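PDB 4B6M: tubulin-specific chaperone, putative from Trypanosoma brucei, which probably binds alpha-tubulin and microtubule plus ends as tubulin-binding cofactor B, a chaperone of which this chain is the CAP-Gly domain. Local coordinates for residues S31-P34 / G35-G39. Numbering follows the deposited sequence.
Sequences SLKP and GYWVG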
ATOM      1  N   SER A  31     -11.136 -11.880  -1.001  1.00 18.62           N
ATOM      2  CA  SER A  31     -11.604 -11.682   0.353  1.00 18.20           C
ATOM      3  C   SER A  31     -11.738 -10.216   0.781  1.00 17.56           C
ATOM      4  O   SER A  31     -12.126  -9.928   1.922  1.00 17.60           O
ATOM      5  CB  SER A  31     -10.696 -12.442   1.318  1.00 19.15           C
ATOM      6  OG  SER A  31      -9.341 -12.221   0.972  1.00 19.78           O
ATOM      7  N   LEU A  32     -11.412  -9.290  -0.122  1.00 16.15           N
ATOM      8  CA  LEU A  32     -11.713  -7.889   0.130  1.00 15.91           C
ATOM      9  C   LEU A  32     -13.017  -7.524  -0.597  1.00 16.05           C
ATOM     10  O   LEU A  32     -14.112  -7.905  -0.149  1.00 16.86           O
ATOM     11  CB  LEU A  32     -10.524  -6.979  -0.236  1.00 15.41           C
ATOM     12  CG  LEU A  32      -9.342  -6.979   0.746  1.00 14.96           C
ATOM     13  CD1 LEU A  32      -8.231  -6.089   0.204  1.00 14.16           C
ATOM     14  CD2 LEU A  32      -9.764  -6.557   2.152  1.00 14.10           C
ATOM     15  N   LYS A  33     -12.905  -6.775  -1.690  1.00 14.86           N
ATOM     16  CA  LYS A  33     -14.013  -6.511  -2.602  1.00 14.29           C
ATOM     17  C   LYS A  33     -13.505  -6.787  -4.009  1.00 13.82           C
ATOM     18  O   LYS A  33     -12.287  -6.864  -4.211  1.00 13.59           O
ATOM     19  CB  LYS A  33     -14.450  -5.045  -2.492  1.00 14.23           C
ATOM     20  CG  LYS A  33     -14.905  -4.637  -1.088  1.00 13.90           C
ATOM     21  CD  LYS A  33     -15.590  -3.273  -1.081  1.00 13.94           C
ATOM     22  CE  LYS A  33     -14.626  -2.140  -1.388  1.00 12.25           C
ATOM     23  NZ  LYS A  33     -15.388  -0.864  -1.526  1.00 13.93           N
ATOM     24  N   PRO A  34     -14.418  -6.898  -5.002  1.00 13.47           N
ATOM     25  CA  PRO A  34     -13.962  -7.196  -6.386  1.00 13.58           C
ATOM     26  C   PRO A  34     -13.082  -6.092  -6.988  1.00 14.68           C
ATOM     27  O   PRO A  34     -13.050  -4.976  -6.472  1.00 15.87           O
ATOM     28  CB  PRO A  34     -15.281  -7.313  -7.169  1.00 13.36           C
ATOM     29  CG  PRO A  34     -16.305  -7.632  -6.125  1.00 13.52           C
ATOM     30  CD  PRO A  34     -15.888  -6.827  -4.932  1.00 13.78           C
ATOM     31  N   GLY A  35     -12.373  -6.400  -8.069  1.00 14.82           N
ATOM     32  CA  GLY A  35     -11.483  -5.419  -8.701  1.00 15.70           C
ATOM     33  C   GLY A  35     -10.033  -5.470  -8.232  1.00 15.78           C
ATOM     34  O   GLY A  35      -9.671  -6.315  -7.407  1.00 16.43           O
ATOM     35  N   TYR A  36      -9.201  -4.578  -8.768  1.00 16.43           N
ATOM     36  CA  TYR A  36      -7.763  -4.514  -8.438  1.00 15.13           C
ATOM     37  C   TYR A  36      -7.461  -3.733  -7.166  1.00 12.67           C
ATOM     38  O   TYR A  36      -8.122  -2.745  -6.859  1.00 11.46           O
ATOM     39  CB  TYR A  36      -6.946  -3.905  -9.572  1.00 18.60           C
ATOM     40  CG  TYR A  36      -6.613  -4.897 -10.651  1.00 22.54           C
ATOM     41  CD1 TYR A  36      -7.542  -5.223 -11.634  1.00 24.14           C
ATOM     42  CD2 TYR A  36      -5.376  -5.533 -10.666  1.00 23.21           C
ATOM     43  CE1 TYR A  36      -7.239  -6.151 -12.621  1.00 26.64           C
ATOM     44  CE2 TYR A  36      -5.063  -6.464 -11.644  1.00 26.83           C
ATOM     45  CZ  TYR A  36      -5.995  -6.767 -12.614  1.00 26.97           C
ATOM     46  OH  TYR A  36      -5.663  -7.690 -13.584  1.00 30.26           O
ATOM     47  N   TRP A  37      -6.466  -4.230  -6.439  1.00  9.72           N
ATOM     48  CA  TRP A  37      -5.987  -3.615  -5.190  1.00  8.31           C
ATOM     49  C   TRP A  37      -4.508  -3.374  -5.226  1.00  7.58           C
ATOM     50  O   TRP A  37      -3.738  -4.087  -5.887  1.00  8.29           O
ATOM     51  CB  TRP A  37      -6.280  -4.537  -4.006  1.00  8.09           C
ATOM     52  CG  TRP A  37      -7.751  -4.629  -3.713  1.00  8.30           C
ATOM     53  CD1 TRP A  37      -8.655  -5.575  -4.191  1.00  8.44           C
ATOM     54  CD2 TRP A  37      -8.551  -3.704  -2.911  1.00  8.24           C
ATOM     55  NE1 TRP A  37      -9.929  -5.295  -3.745  1.00  8.80           N
ATOM     56  CE2 TRP A  37      -9.934  -4.187  -2.976  1.00  8.60           C
ATOM     57  CE3 TRP A  37      -8.270  -2.554  -2.173  1.00  8.25           C
ATOM     58  CZ2 TRP A  37     -10.963  -3.540  -2.306  1.00  8.67           C
ATOM     59  CZ3 TRP A  37      -9.322  -1.900  -1.518  1.00  8.53           C
ATOM     60  CH2 TRP A  37     -10.632  -2.404  -1.570  1.00  8.52           C
ATOM     61  N   VAL A  38      -4.080  -2.373  -4.462  1.00  6.53           N
ATOM     62  CA  VAL A  38      -2.665  -2.072  -4.320  1.00  6.41           C
ATOM     63  C   VAL A  38      -2.269  -2.251  -2.854  1.00  6.17           C
ATOM     64  O   VAL A  38      -2.856  -1.633  -1.947  1.00  6.16           O
ATOM     65  CB  VAL A  38      -2.365  -0.624  -4.789  1.00  6.15           C
ATOM     66  CG1 VAL A  38      -0.866  -0.346  -4.730  1.00  6.38           C
ATOM     67  CG2 VAL A  38      -2.882  -0.400  -6.221  1.00  6.66           C
ATOM     68  N   GLY A  39      -1.313  -3.138  -2.593  1.00  5.84           N
ATOM     69  CA  GLY A  39      -0.803  -3.306  -1.231  1.00  6.07           C
ATOM     70  C   GLY A  39       0.330  -2.335  -1.021  1.00  6.18           C
ATOM     71  O   GLY A  39       1.284  -2.384  -1.797  1.00  6.43           O
TER
HETATM   72  O   HOH W   1     -10.407  -8.276  -5.740  1.00 16.37           O
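The indole of Trp37 folds back against the loop that leads into its own strand and meets Leu32 and Lys33, a local turn contact in the SH3-like beta fold of the CAP-Gly domain, between strands 19-26 and 36-42. One direct hydrogen bond closes the turn: the indole NE1 of Trp37 donates to the backbone O of Lys33 at 2.9 Å. It is nearly straight (175° at the hydrogen), and the acceptor lies in the ring plane, though NE1 itself stands 32° out of the carbonyl plane. The same oxygen accepts a second hydrogen bond, from a water that also donates to Gly35 O, so two donors grip it and the water spans the bend. Apolar contacts add to this. Leu32 lays CD1 over one face as a CH-pi contact, 4.0 Å from the centroid of the five-membered ring; CG is anti to its carbonyl carbon (chi1 -75°), which carries CD1 over the indole face. Lys33 crosses the six-membered ring at a slant, with CB 3.8 Å from Trp37 CZ2, and the bend at chi3 brings CE back to the ring. Beyond the loop, Arg70 makes a cation-pi contact with Trp37 and hydrogen-bonds to Pro34 O through NH2, while Phe68 of strand 66-69 touches both Leu32 and Trp37. At the far end of the indole, Lys33 CE reaches Trp37 CH2 at 4.0 Å.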